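Local coordinates for Two-component sensor histidine kinase (Nostoc sp., PDB 6OZB), which probably senses light through a bilin-binding GAF domain of a cyanobacterial phytochrome, here carrying phycoerythrobilin, and passes the signal on as a histidine kinase, at residues V11-R25 with I35-L47. The protein carries 1 engineered substitution. Sequence-based numbering, arbitrary orientation.
Sequences VSLNQESVLRRITAR and IITATTAEVRALL
Arg25 reaches from the helix at 12-25 into a hole lined by Ile35, Ala38, Thr39 and Glu42, a knob-into-hole fit with a charge at its tip. Its chain, extended from CG to NE (chi2 179°), lays the methylenes over Ile35 and Ala38, and Ala38 CB lies under one guanidinium face, 3.6 Å from Arg25 NE. The edge of that group meets Glu42, which approaches from the opposite direction, in a salt bridge whose exact length is doubtful. Putting an alanine at Arg25 would probably leave the Glu42 carboxylate without its direct cationic mate and open a gap beside Ala38. Arg21 crosses Glu42 at about a right angle, with Arg21 CD 3.4 Å from Glu42 OE1, while a water links Arg21 NH1 to Glu42 OE2. Beside this charged cluster, Ile22 CD1 packs 3.7 Å from Thr39 CG2; Thr39 OG1 donates back to Ile35 O one turn earlier, a bond modelled as very short. Farther along, Val18 CG2 meets Leu46 CD2 at 4.1 Å, and Val43 CG2 meets the other branch of Val18, CG1. Helix 178-201 touches Gln15 of 11-25, and strand 51-57 backs Val43 of 35-47. An antiparallel helix pair results, the axes of these segments approaching to 10.2 Å at 164°: 35-47 packs on the antiparallel sheet, and 11-25 joins it in the helical layer of the GAF domain.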
loop_
_atom_site.group_PDB
_atom_site.type_symbol
_atom_site.label_atom_id
_atom_site.label_comp_id
_atom_site.label_asym_id
_atom_site.label_seq_id
_atom_site.Cartn_x
_atom_site.Cartn_y
_atom_site.Cartn_z
ATOM N N VAL C 11 -26.321 5.357 -0.709
ATOM C CA VAL C 11 -25.481 4.182 -0.913
ATOM C C VAL C 11 -25.825 3.140 0.153
ATOM O O VAL C 11 -25.757 1.941 -0.105
ATOM C CB VAL C 11 -23.978 4.522 -0.855
ATOM C CG1 VAL C 11 -23.601 5.070 0.524
ATOM C CG2 VAL C 11 -23.137 3.282 -1.177
ATOM N N SER C 12 -26.171 3.612 1.352
ATOM C CA SER C 12 -26.569 2.733 2.452
ATOM C C SER C 12 -28.093 2.570 2.509
ATOM O O SER C 12 -28.588 1.483 2.811
ATOM C CB SER C 12 -26.035 3.269 3.780
ATOM O OG SER C 12 -24.621 3.171 3.832
ATOM N N LEU C 13 -28.835 3.647 2.253
ATOM C CA LEU C 13 -30.291 3.548 2.123
ATOM C C LEU C 13 -30.578 2.783 0.824
ATOM O O LEU C 13 -31.540 2.006 0.708
ATOM C CB LEU C 13 -30.960 4.935 2.104
ATOM C CG LEU C 13 -32.298 5.118 2.849
ATOM C CD1 LEU C 13 -32.204 4.749 4.336
ATOM C CD2 LEU C 13 -32.842 6.542 2.676
ATOM N N ASN C 14 -29.699 2.982 -0.150
ATOM C CA ASN C 14 -29.786 2.230 -1.381
ATOM C C ASN C 14 -29.326 0.784 -1.247
ATOM O O ASN C 14 -29.994 -0.084 -1.798
ATOM C CB ASN C 14 -29.010 2.936 -2.482
ATOM C CG ASN C 14 -29.829 4.006 -3.159
ATOM O OD1 ASN C 14 -29.581 5.199 -2.997
ATOM N ND2 ASN C 14 -30.827 3.578 -3.927
ATOM N N GLN C 15 -28.229 0.486 -0.540
ATOM C CA GLN C 15 -27.814 -0.933 -0.468
ATOM C C GLN C 15 -28.913 -1.748 0.229
ATOM O O GLN C 15 -29.177 -2.887 -0.136
ATOM C CB GLN C 15 -26.484 -1.168 0.268
ATOM C CG GLN C 15 -26.522 -0.982 1.770
ATOM C CD GLN C 15 -25.156 -1.116 2.454
ATOM O OE1 GLN C 15 -25.063 -1.591 3.583
ATOM N NE2 GLN C 15 -24.117 -0.676 1.797
ATOM N N GLU C 16 -29.556 -1.158 1.226
ATOM C CA GLU C 16 -30.610 -1.840 1.975
ATOM C C GLU C 16 -31.776 -2.183 1.034
ATOM O O GLU C 16 -32.374 -3.257 1.102
ATOM C CB GLU C 16 -31.070 -0.983 3.145
ATOM C CG GLU C 16 -30.038 -0.910 4.269
ATOM C CD GLU C 16 -29.665 -2.281 4.827
ATOM O OE1 GLU C 16 -30.576 -3.104 5.075
ATOM O OE2 GLU C 16 -28.454 -2.537 5.013
ATOM N N SER C 17 -32.086 -1.262 0.135
ATOM C CA SER C 17 -33.191 -1.478 -0.780
ATOM C C SER C 17 -32.840 -2.572 -1.804
ATOM O O SER C 17 -33.702 -3.357 -2.179
ATOM C CB SER C 17 -33.534 -0.174 -1.490
ATOM O OG SER C 17 -34.433 -0.410 -2.550
ATOM N N VAL C 18 -31.589 -2.647 -2.234
ATOM C CA VAL C 18 -31.159 -3.733 -3.111
ATOM C C VAL C 18 -31.337 -5.097 -2.445
ATOM O O VAL C 18 -31.778 -6.063 -3.072
ATOM C CB VAL C 18 -29.685 -3.563 -3.539
ATOM C CG1 VAL C 18 -29.174 -4.812 -4.240
ATOM C CG2 VAL C 18 -29.543 -2.361 -4.458
ATOM N N LEU C 19 -30.980 -5.182 -1.175
ATOM C CA LEU C 19 -31.110 -6.445 -0.456
ATOM C C LEU C 19 -32.568 -6.845 -0.328
ATOM O O LEU C 19 -32.901 -8.013 -0.479
ATOM C CB LEU C 19 -30.517 -6.316 0.941
ATOM C CG LEU C 19 -28.990 -6.165 1.077
ATOM C CD1 LEU C 19 -28.590 -6.711 2.423
ATOM C CD2 LEU C 19 -28.175 -6.781 -0.009
ATOM N N ARG C 20 -33.431 -5.868 -0.034
ATOM C CA ARG C 20 -34.859 -6.116 0.109
ATOM C C ARG C 20 -35.441 -6.585 -1.197
ATOM O O ARG C 20 -36.307 -7.436 -1.210
ATOM C CB ARG C 20 -35.595 -4.870 0.594
ATOM C CG ARG C 20 -35.372 -4.537 2.081
ATOM C CD ARG C 20 -36.360 -3.532 2.585
ATOM N NE ARG C 20 -36.256 -2.246 1.904
ATOM C CZ ARG C 20 -35.515 -1.208 2.289
ATOM N NH1 ARG C 20 -34.774 -1.267 3.380
ATOM N NH2 ARG C 20 -35.530 -0.088 1.574
ATOM N N ARG C 21 -34.956 -6.032 -2.306
ATOM C CA ARG C 21 -35.511 -6.399 -3.593
ATOM C C ARG C 21 -35.098 -7.841 -3.955
ATOM O O ARG C 21 -35.867 -8.572 -4.556
ATOM C CB ARG C 21 -35.073 -5.396 -4.646
ATOM C CG ARG C 21 -35.775 -4.037 -4.518
ATOM C CD ARG C 21 -35.196 -3.043 -5.554
ATOM N NE ARG C 21 -35.759 -1.701 -5.406
ATOM C CZ ARG C 21 -36.982 -1.354 -5.815
ATOM N NH1 ARG C 21 -37.778 -2.247 -6.390
ATOM N NH2 ARG C 21 -37.420 -0.110 -5.639
ATOM N N ILE C 22 -33.901 -8.274 -3.570
ATOM C CA ILE C 22 -33.524 -9.671 -3.782
ATOM C C ILE C 22 -34.405 -10.581 -2.953
ATOM O O ILE C 22 -34.897 -11.582 -3.441
ATOM C CB ILE C 22 -32.029 -9.961 -3.421
ATOM C CG1 ILE C 22 -31.094 -9.169 -4.316
ATOM C CG2 ILE C 22 -31.718 -11.441 -3.574
ATOM C CD1 ILE C 22 -29.639 -9.174 -3.812
ATOM N N THR C 23 -34.609 -10.203 -1.704
ATOM C CA THR C 23 -35.392 -11.002 -0.799
ATOM C C THR C 23 -36.826 -11.158 -1.328
ATOM O O THR C 23 -37.401 -12.233 -1.250
ATOM C CB THR C 23 -35.382 -10.390 0.595
ATOM O OG1 THR C 23 -34.031 -10.366 1.086
ATOM C CG2 THR C 23 -36.229 -11.183 1.518
ATOM N N ALA C 24 -37.379 -10.101 -1.911
ATOM C CA ALA C 24 -38.732 -10.150 -2.449
ATOM C C ALA C 24 -38.815 -11.195 -3.553
ATOM O O ALA C 24 -39.808 -11.918 -3.649
ATOM C CB ALA C 24 -39.160 -8.796 -2.968
ATOM N N ARG C 25 -37.775 -11.279 -4.383
ATOM C CA ARG C 25 -37.748 -12.254 -5.461
ATOM C C ARG C 25 -37.670 -13.688 -4.954
ATOM O O ARG C 25 -38.279 -14.602 -5.524
ATOM C CB ARG C 25 -36.579 -11.989 -6.397
ATOM C CG ARG C 25 -36.768 -10.718 -7.199
ATOM C CD ARG C 25 -35.586 -10.462 -8.088
ATOM N NE ARG C 25 -35.616 -9.048 -8.388
ATOM C CZ ARG C 25 -34.685 -8.176 -8.011
ATOM N NH1 ARG C 25 -33.561 -8.542 -7.360
ATOM N NH2 ARG C 25 -34.875 -6.920 -8.308
ATOM N N ILE C 35 -33.721 -14.476 -10.552
ATOM C CA ILE C 35 -33.299 -13.648 -9.444
ATOM C C ILE C 35 -31.951 -13.005 -9.743
ATOM O O ILE C 35 -31.730 -11.835 -9.457
ATOM C CB ILE C 35 -33.174 -14.445 -8.122
ATOM C CG1 ILE C 35 -34.530 -15.042 -7.740
ATOM C CG2 ILE C 35 -32.658 -13.551 -7.043
ATOM C CD1 ILE C 35 -34.510 -15.854 -6.510
ATOM N N ILE C 36 -31.038 -13.792 -10.295
ATOM C CA ILE C 36 -29.686 -13.309 -10.559
ATOM C C ILE C 36 -29.675 -12.257 -11.665
ATOM O O ILE C 36 -29.000 -11.241 -11.540
ATOM C CB ILE C 36 -28.761 -14.477 -10.923
ATOM C CG1 ILE C 36 -28.462 -15.284 -9.673
ATOM C CG2 ILE C 36 -27.475 -14.015 -11.462
ATOM C CD1 ILE C 36 -27.952 -16.667 -10.003
ATOM N N THR C 37 -30.439 -12.497 -12.717
ATOM C CA THR C 37 -30.533 -11.559 -13.851
ATOM C C THR C 37 -31.084 -10.217 -13.405
ATOM O O THR C 37 -30.481 -9.166 -13.657
ATOM C CB THR C 37 -31.415 -12.134 -14.975
ATOM O OG1 THR C 37 -30.766 -13.277 -15.567
ATOM C CG2 THR C 37 -31.664 -11.096 -16.059
ATOM N N ALA C 38 -32.187 -10.238 -12.676
ATOM C CA ALA C 38 -32.828 -8.981 -12.275
ATOM C C ALA C 38 -31.979 -8.206 -11.298
ATOM O O ALA C 38 -32.031 -6.976 -11.256
ATOM C CB ALA C 38 -34.203 -9.253 -11.674
ATOM N N THR C 39 -31.130 -8.907 -10.564
ATOM C CA THR C 39 -30.375 -8.289 -9.506
ATOM C C THR C 39 -29.201 -7.488 -10.045
ATOM O O THR C 39 -28.846 -6.455 -9.491
ATOM C CB THR C 39 -29.836 -9.356 -8.500
ATOM O OG1 THR C 39 -30.937 -10.022 -7.854
ATOM C CG2 THR C 39 -28.939 -8.717 -7.455
ATOM N N THR C 40 -28.563 -7.957 -11.107
ATOM C CA THR C 40 -27.377 -7.259 -11.581
ATOM C C THR C 40 -27.713 -5.834 -12.009
ATOM O O THR C 40 -26.909 -4.916 -11.803
ATOM C CB THR C 40 -26.694 -8.000 -12.739
ATOM O OG1 THR C 40 -27.475 -7.863 -13.932
ATOM C CG2 THR C 40 -26.514 -9.463 -12.366
ATOM N N ALA C 41 -28.905 -5.590 -12.558
ATOM C CA ALA C 41 -29.253 -4.219 -12.974
ATOM C C ALA C 41 -29.382 -3.265 -11.789
ATOM O O ALA C 41 -29.009 -2.096 -11.859
ATOM C CB ALA C 41 -30.548 -4.202 -13.787
ATOM N N GLU C 42 -29.949 -3.765 -10.702
ATOM C CA GLU C 42 -30.109 -2.954 -9.502
ATOM C C GLU C 42 -28.735 -2.730 -8.870
ATOM O O GLU C 42 -28.432 -1.660 -8.378
ATOM C CB GLU C 42 -31.122 -3.657 -8.587
ATOM C CG GLU C 42 -32.489 -3.594 -9.274
ATOM C CD GLU C 42 -33.581 -4.374 -8.587
ATOM O OE1 GLU C 42 -33.289 -5.058 -7.584
ATOM O OE2 GLU C 42 -34.756 -4.275 -9.031
ATOM N N VAL C 43 -27.870 -3.718 -8.943
ATOM C CA VAL C 43 -26.521 -3.522 -8.401
ATOM C C VAL C 43 -25.743 -2.474 -9.194
ATOM O O VAL C 43 -25.042 -1.628 -8.622
ATOM C CB VAL C 43 -25.743 -4.847 -8.329
ATOM C CG1 VAL C 43 -24.294 -4.613 -7.903
ATOM C CG2 VAL C 43 -26.422 -5.753 -7.321
ATOM N N ARG C 44 -25.882 -2.486 -10.512
ATOM C CA ARG C 44 -25.133 -1.536 -11.331
ATOM C C ARG C 44 -25.585 -0.134 -11.004
ATOM O O ARG C 44 -24.777 0.780 -10.889
ATOM C CB ARG C 44 -25.318 -1.814 -12.825
ATOM C CG ARG C 44 -24.260 -1.137 -13.702
ATOM C CD ARG C 44 -24.849 -0.541 -14.977
ATOM N NE ARG C 44 -25.840 0.477 -14.661
ATOM C CZ ARG C 44 -25.578 1.736 -14.314
ATOM N NH1 ARG C 44 -24.332 2.198 -14.206
ATOM N NH2 ARG C 44 -26.597 2.548 -14.064
ATOM N N ALA C 45 -26.893 0.029 -10.838
ATOM C CA ALA C 45 -27.438 1.329 -10.527
ATOM C C ALA C 45 -26.895 1.817 -9.191
ATOM O O ALA C 45 -26.598 2.995 -9.025
ATOM C CB ALA C 45 -28.945 1.270 -10.506
ATOM N N LEU C 46 -26.751 0.907 -8.235
ATOM C CA LEU C 46 -26.211 1.264 -6.922
ATOM C C LEU C 46 -24.763 1.715 -6.994
ATOM O O LEU C 46 -24.398 2.722 -6.419
ATOM C CB LEU C 46 -26.327 0.082 -5.956
ATOM C CG LEU C 46 -25.734 0.288 -4.564
ATOM C CD1 LEU C 46 -26.513 1.309 -3.797
ATOM C CD2 LEU C 46 -25.750 -1.034 -3.833
ATOM N N LEU C 47 -23.934 0.961 -7.698
ATOM C CA LEU C 47 -22.505 1.242 -7.745
ATOM C C LEU C 47 -22.150 2.306 -8.768
ATOM O O LEU C 47 -21.154 3.008 -8.619
ATOM C CB LEU C 47 -21.739 -0.037 -8.057
ATOM C CG LEU C 47 -21.929 -1.223 -7.139
ATOM C CD1 LEU C 47 -21.224 -2.394 -7.736
ATOM C CD2 LEU C 47 -21.380 -0.918 -5.765
HETATM O O HOH W 1 -37.236 -4.721 -7.556
#